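Local coordinates for StAR-related lipid transfer protein 5 (PDB 2R55) that probably binds cholesterol or other sterols in its START domain and may carry them, or other lipids, through the cell, at residues I106-T111 with V155-C160; L114-T119 with V135-V140. One frame throughout, in Å; residues are numbered along the deposited sequence.

Contact 1: I106-T111 with V155-C160; sequences IIQSIT and VEHPLC
Polar contact between the two segments rests on one side-chain hydrogen bond, from H157 NE2 to Q108 OE1 at 2.7 Å. It is bent, with an N-H...O angle of 132°, and the oxygen is tilted out of the imidazole plane. The amide and ring planes stand 80° apart. Q108 reaches this point with an extended chain, CG anti to the backbone N (chi1 -168°). The other ring nitrogen, ND1, accepts from L159 N at 2.9 Å, this donor lying in the ring plane. With one nitrogen donating and the other accepting, the bonds are consistent with a neutral imidazole protonated on NE2. Together they limit the rotation of the ring, the ND1 bond being the better aligned of the two.

Apolar contact comes from I107, whose two branches meet different partners. CG2 lies over one face of the H157 ring in a CH-pi contact, 3.9 Å from the centroid. CD1, at the end of the other branch, packs on C160 CB at 3.7 Å. A looser touch joins I107 CG2 to L159 CD2.

Backbone geometry explains why two consecutive residues of one strand serve the same loop. I107 and Q108 both face V116, each joined to it by backbone hydrogen bonds, and both CB atoms point to 155-160. On the loop side, C160 N bonds to H157 O at 2.8 Å, closing the turn. A classic beta bulge at I107 and Q108, in an edge strand of the START-domain sheet, thus packs against a type I turn, H157 to C160, at the protein surface.

Contact 2: L114-T119 with V135-V140; sequences LCVSRT and VDLVLV
L114 and L137 cross at an angle on one face of the strand pair, their CD1 atoms 3.8 Å apart. With CG anti to the backbone N (chi1 174°), L114 leans toward the other strand, and its CD1 also meets L139 CB. V116 meets its direct cross-strand partner L137 through CG2, 3.8 Å from CD1, and the diagonal V135 through CG1. S28 of helix 21-40 touches L114, L137 and L139 on this face.

The other face carries C115, S117, D136 and V138. C115 SG and V138 CG1 meet at 3.6 Å; each occupies the position between its own backbone N and carbonyl carbon. V138 CG1 also reaches S117 OG, at 3.8 Å. Both carboxylate oxygens of D136 are bonded outside the pair, OD2 to N171 ND2.

Backbone bonds set this register. C115 with V138 and S117 with D136 are the hydrogen-bonded pairs, V138 N to C115 O being nearly straight (2.9 Å, 170°). Between them V116 CA makes a CA-H...O contact of 3.2 Å with D136 O. With the strand axes 4.7 Å apart and 149° between their directions, this is a twisted antiparallel beta hairpin within the curved START-domain sheet.

In the fold
From the N terminus, the chain passes helix 21-40 and the first strands before reaching strand 103-109, which supplies the first side of contact 1. It then turns into strand 114-120 and returns as strand 132-142, closing contact 2 across 15 intervening residues. Strand 148-154 follows, and the loop after it meets 106-111, so contact 1 closes a longer loop with contact 2 nested inside. Their centres lie about 7 Å apart. Backbone pairs I107 N with V116 O and V155 N with V135 O, both probable hydrogen bonds at 2.7 Å, tie them directly. Contact 1 thus joins the strand flanking 114-120 to the loop after the strand flanking 132-142, over the face that carries V116, R118 and V135.

Contact 1: I106-T111 with V155-C160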
loop_
_atom_site.group_PDB
_atom_site.type_symbol
_atom_site.label_atom_id
_atom_site.label_comp_id
_atom_site.label_asym_id
_atom_site.label_seq_id
_atom_site.Cartn_x
_atom_site.Cartn_y
_atom_site.Cartn_z
ATOM N N ILE A 106 1.906 13.862 6.285
ATOM C CA ILE A 106 0.885 13.529 7.271
ATOM C C ILE A 106 0.078 14.812 7.462
ATOM O O ILE A 106 0.612 15.810 7.938
ATOM C CB ILE A 106 1.489 13.053 8.629
ATOM C CG1 ILE A 106 2.411 11.829 8.447
ATOM C CG2 ILE A 106 0.385 12.806 9.681
ATOM C CD1 ILE A 106 1.721 10.486 8.254
ATOM N N ILE A 107 -1.198 14.778 7.081
ATOM C CA ILE A 107 -2.049 15.970 7.085
ATOM C C ILE A 107 -2.697 16.229 8.447
ATOM O O ILE A 107 -2.352 17.192 9.123
ATOM C CB ILE A 107 -3.102 15.906 5.949
ATOM C CG1 ILE A 107 -2.431 16.216 4.607
ATOM C CG2 ILE A 107 -4.261 16.867 6.201
ATOM C CD1 ILE A 107 -3.086 15.538 3.439
ATOM N N GLN A 108 -3.625 15.368 8.847
ATOM C CA GLN A 108 -4.342 15.530 10.103
ATOM C C GLN A 108 -4.095 14.276 10.940
ATOM O O GLN A 108 -4.659 13.216 10.670
ATOM C CB GLN A 108 -5.837 15.746 9.822
ATOM C CG GLN A 108 -6.679 16.221 11.004
ATOM C CD GLN A 108 -8.179 16.253 10.693
ATOM O OE1 GLN A 108 -8.603 16.685 9.615
ATOM N NE2 GLN A 108 -8.987 15.801 11.652
ATOM N N SER A 109 -3.223 14.403 11.934
ATOM C CA SER A 109 -2.838 13.299 12.811
ATOM C C SER A 109 -3.925 13.093 13.875
ATOM O O SER A 109 -3.866 13.690 14.948
ATOM C CB SER A 109 -1.477 13.611 13.459
ATOM O OG SER A 109 -0.686 12.451 13.641
ATOM N N ILE A 110 -4.910 12.247 13.571
ATOM C CA ILE A 110 -6.094 12.104 14.425
ATOM C C ILE A 110 -5.777 11.431 15.762
ATOM O O ILE A 110 -5.836 12.075 16.809
ATOM C CB ILE A 110 -7.258 11.355 13.725
ATOM C CG1 ILE A 110 -7.639 12.047 12.418
ATOM C CG2 ILE A 110 -8.475 11.258 14.660
ATOM C CD1 ILE A 110 -8.499 11.200 11.500
ATOM N N THR A 111 -5.442 10.145 15.716
ATOM C CA THR A 111 -5.144 9.378 16.920
ATOM C C THR A 111 -3.649 9.085 17.001
ATOM O O THR A 111 -2.882 9.431 16.098
ATOM C CB THR A 111 -5.955 8.061 16.946
ATOM O OG1 THR A 111 -7.349 8.362 16.838
ATOM C CG2 THR A 111 -5.735 7.290 18.230
ATOM N N VAL A 155 -9.918 9.248 1.342
ATOM C CA VAL A 155 -10.843 10.142 2.034
ATOM C C VAL A 155 -10.693 11.571 1.507
ATOM O O VAL A 155 -9.581 12.038 1.240
ATOM C CB VAL A 155 -10.713 10.064 3.601
ATOM C CG1 VAL A 155 -9.332 10.501 4.087
ATOM C CG2 VAL A 155 -11.794 10.875 4.279
ATOM N N GLU A 156 -11.823 12.249 1.333
ATOM C CA GLU A 156 -11.815 13.661 0.990
ATOM C C GLU A 156 -11.478 14.491 2.221
ATOM O O GLU A 156 -12.080 14.327 3.277
ATOM C CB GLU A 156 -13.165 14.090 0.417
ATOM C CG GLU A 156 -13.440 13.599 -1.000
ATOM C CD GLU A 156 -14.898 13.814 -1.432
ATOM O OE1 GLU A 156 -15.474 14.897 -1.158
ATOM O OE2 GLU A 156 -15.475 12.889 -2.051
ATOM N N HIS A 157 -10.511 15.386 2.070
ATOM C CA HIS A 157 -10.098 16.277 3.141
ATOM C C HIS A 157 -9.962 17.708 2.627
ATOM O O HIS A 157 -9.108 17.986 1.786
ATOM C CB HIS A 157 -8.771 15.802 3.729
ATOM C CG HIS A 157 -8.416 16.447 5.031
ATOM N ND1 HIS A 157 -8.329 17.814 5.189
ATOM C CD2 HIS A 157 -8.096 15.910 6.230
ATOM C CE1 HIS A 157 -7.993 18.090 6.436
ATOM N NE2 HIS A 157 -7.840 16.953 7.088
ATOM N N PRO A 158 -10.798 18.623 3.148
ATOM C CA PRO A 158 -10.810 20.055 2.837
ATOM C C PRO A 158 -9.460 20.785 2.891
ATOM O O PRO A 158 -9.368 21.906 2.392
ATOM C CB PRO A 158 -11.748 20.629 3.901
ATOM C CG PRO A 158 -12.677 19.531 4.201
ATOM C CD PRO A 158 -11.862 18.272 4.107
ATOM N N LEU A 159 -8.434 20.179 3.483
ATOM C CA LEU A 159 -7.107 20.816 3.539
ATOM C C LEU A 159 -6.143 20.189 2.537
ATOM O O LEU A 159 -4.943 20.459 2.541
ATOM C CB LEU A 159 -6.541 20.773 4.966
ATOM C CG LEU A 159 -5.273 21.551 5.344
ATOM C CD1 LEU A 159 -5.421 23.076 5.154
ATOM C CD2 LEU A 159 -4.869 21.195 6.771
ATOM N N CYS A 160 -6.686 19.344 1.674
ATOM C CA CYS A 160 -5.900 18.710 0.635
ATOM C C CYS A 160 -6.752 18.413 -0.615
ATOM O O CYS A 160 -7.136 17.272 -0.862
ATOM C CB CYS A 160 -5.230 17.451 1.178
ATOM S SG CYS A 160 -3.994 16.815 0.046
#

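Contact 2: L114-T119 with V135-V140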
loop_
_atom_site.group_PDB
_atom_site.type_symbol
_atom_site.label_atom_id
_atom_site.label_comp_id
_atom_site.label_asym_id
_atom_site.label_seq_id
_atom_site.Cartn_x
_atom_site.Cartn_y
_atom_site.Cartn_z
ATOM N N LEU A 114 -3.921 6.712 14.059
ATOM C CA LEU A 114 -4.845 6.956 12.965
ATOM C C LEU A 114 -4.627 8.360 12.387
ATOM O O LEU A 114 -4.604 9.351 13.131
ATOM C CB LEU A 114 -6.281 6.771 13.475
ATOM C CG LEU A 114 -7.469 7.091 12.574
ATOM C CD1 LEU A 114 -7.404 6.251 11.325
ATOM C CD2 LEU A 114 -8.775 6.867 13.301
ATOM N N CYS A 115 -4.460 8.444 11.068
ATOM C CA CYS A 115 -4.076 9.703 10.433
ATOM C C CYS A 115 -4.470 9.812 8.945
ATOM O O CYS A 115 -4.769 8.815 8.282
ATOM C CB CYS A 115 -2.568 9.925 10.584
ATOM S SG CYS A 115 -1.594 8.919 9.447
ATOM N N VAL A 116 -4.455 11.040 8.436
ATOM C CA VAL A 116 -4.801 11.308 7.045
ATOM C C VAL A 116 -3.556 11.762 6.271
ATOM O O VAL A 116 -2.875 12.710 6.673
ATOM C CB VAL A 116 -5.943 12.340 6.946
ATOM C CG1 VAL A 116 -6.348 12.569 5.498
ATOM C CG2 VAL A 116 -7.142 11.871 7.772
ATOM N N SER A 117 -3.256 11.067 5.176
ATOM C CA SER A 117 -2.001 11.274 4.468
ATOM C C SER A 117 -2.181 11.586 2.986
ATOM O O SER A 117 -3.151 11.153 2.362
ATOM C CB SER A 117 -1.095 10.057 4.625
ATOM O OG SER A 117 -1.558 8.973 3.841
ATOM N N ARG A 118 -1.239 12.354 2.444
ATOM C CA ARG A 118 -1.161 12.622 1.017
ATOM C C ARG A 118 0.082 11.929 0.488
ATOM O O ARG A 118 1.153 12.044 1.070
ATOM C CB ARG A 118 -1.102 14.132 0.750
ATOM C CG ARG A 118 -0.858 14.523 -0.714
ATOM C CD ARG A 118 -0.989 16.010 -0.910
ATOM N NE ARG A 118 -0.018 16.497 -1.881
ATOM C CZ ARG A 118 -0.274 16.716 -3.167
ATOM N NH1 ARG A 118 -1.492 16.510 -3.661
ATOM N NH2 ARG A 118 0.693 17.155 -3.965
ATOM N N THR A 119 -0.079 11.198 -0.606
ATOM C CA THR A 119 1.008 10.463 -1.228
ATOM C C THR A 119 1.133 10.881 -2.698
ATOM O O THR A 119 0.141 10.895 -3.430
ATOM C CB THR A 119 0.749 8.952 -1.133
ATOM O OG1 THR A 119 0.546 8.591 0.241
ATOM C CG2 THR A 119 1.915 8.149 -1.701
ATOM N N VAL A 135 -5.175 10.745 -1.212
ATOM C CA VAL A 135 -5.486 11.237 0.132
ATOM C C VAL A 135 -6.151 10.117 0.954
ATOM O O VAL A 135 -7.349 9.849 0.795
ATOM C CB VAL A 135 -6.375 12.522 0.078
ATOM C CG1 VAL A 135 -6.691 13.030 1.475
ATOM C CG2 VAL A 135 -5.686 13.642 -0.745
ATOM N N ASP A 136 -5.373 9.459 1.821
ATOM C CA ASP A 136 -5.861 8.263 2.528
ATOM C C ASP A 136 -6.139 8.446 4.017
ATOM O O ASP A 136 -5.420 9.162 4.727
ATOM C CB ASP A 136 -4.877 7.083 2.399
ATOM C CG ASP A 136 -4.525 6.745 0.954
ATOM O OD1 ASP A 136 -5.442 6.662 0.096
ATOM O OD2 ASP A 136 -3.308 6.557 0.692
ATOM N N LEU A 137 -7.181 7.767 4.487
ATOM C CA LEU A 137 -7.328 7.479 5.903
ATOM C C LEU A 137 -6.542 6.207 6.174
ATOM O O LEU A 137 -6.900 5.140 5.677
ATOM C CB LEU A 137 -8.791 7.289 6.268
ATOM C CG LEU A 137 -9.131 7.204 7.753
ATOM C CD1 LEU A 137 -8.679 8.450 8.501
ATOM C CD2 LEU A 137 -10.621 7.016 7.893
ATOM N N VAL A 138 -5.444 6.341 6.915
ATOM C CA VAL A 138 -4.554 5.212 7.203
ATOM C C VAL A 138 -4.479 4.918 8.698
ATOM O O VAL A 138 -4.129 5.787 9.505
ATOM C CB VAL A 138 -3.121 5.364 6.577
ATOM C CG1 VAL A 138 -2.552 6.766 6.786
ATOM C CG2 VAL A 138 -2.168 4.307 7.139
ATOM N N LEU A 139 -4.831 3.678 9.035
ATOM C CA LEU A 139 -4.867 3.190 10.400
ATOM C C LEU A 139 -3.828 2.097 10.524
ATOM O O LEU A 139 -3.771 1.177 9.690
ATOM C CB LEU A 139 -6.269 2.646 10.730
ATOM C CG LEU A 139 -6.711 1.915 12.030
ATOM C CD1 LEU A 139 -6.482 0.417 11.985
ATOM C CD2 LEU A 139 -6.161 2.509 13.344
ATOM N N VAL A 140 -2.998 2.220 11.558
ATOM C CA VAL A 140 -2.092 1.166 11.970
ATOM C C VAL A 140 -2.800 0.346 13.041
ATOM O O VAL A 140 -3.333 0.891 14.006
ATOM C CB VAL A 140 -0.786 1.746 12.554
ATOM C CG1 VAL A 140 0.072 0.639 13.151
ATOM C CG2 VAL A 140 -0.009 2.523 11.488
#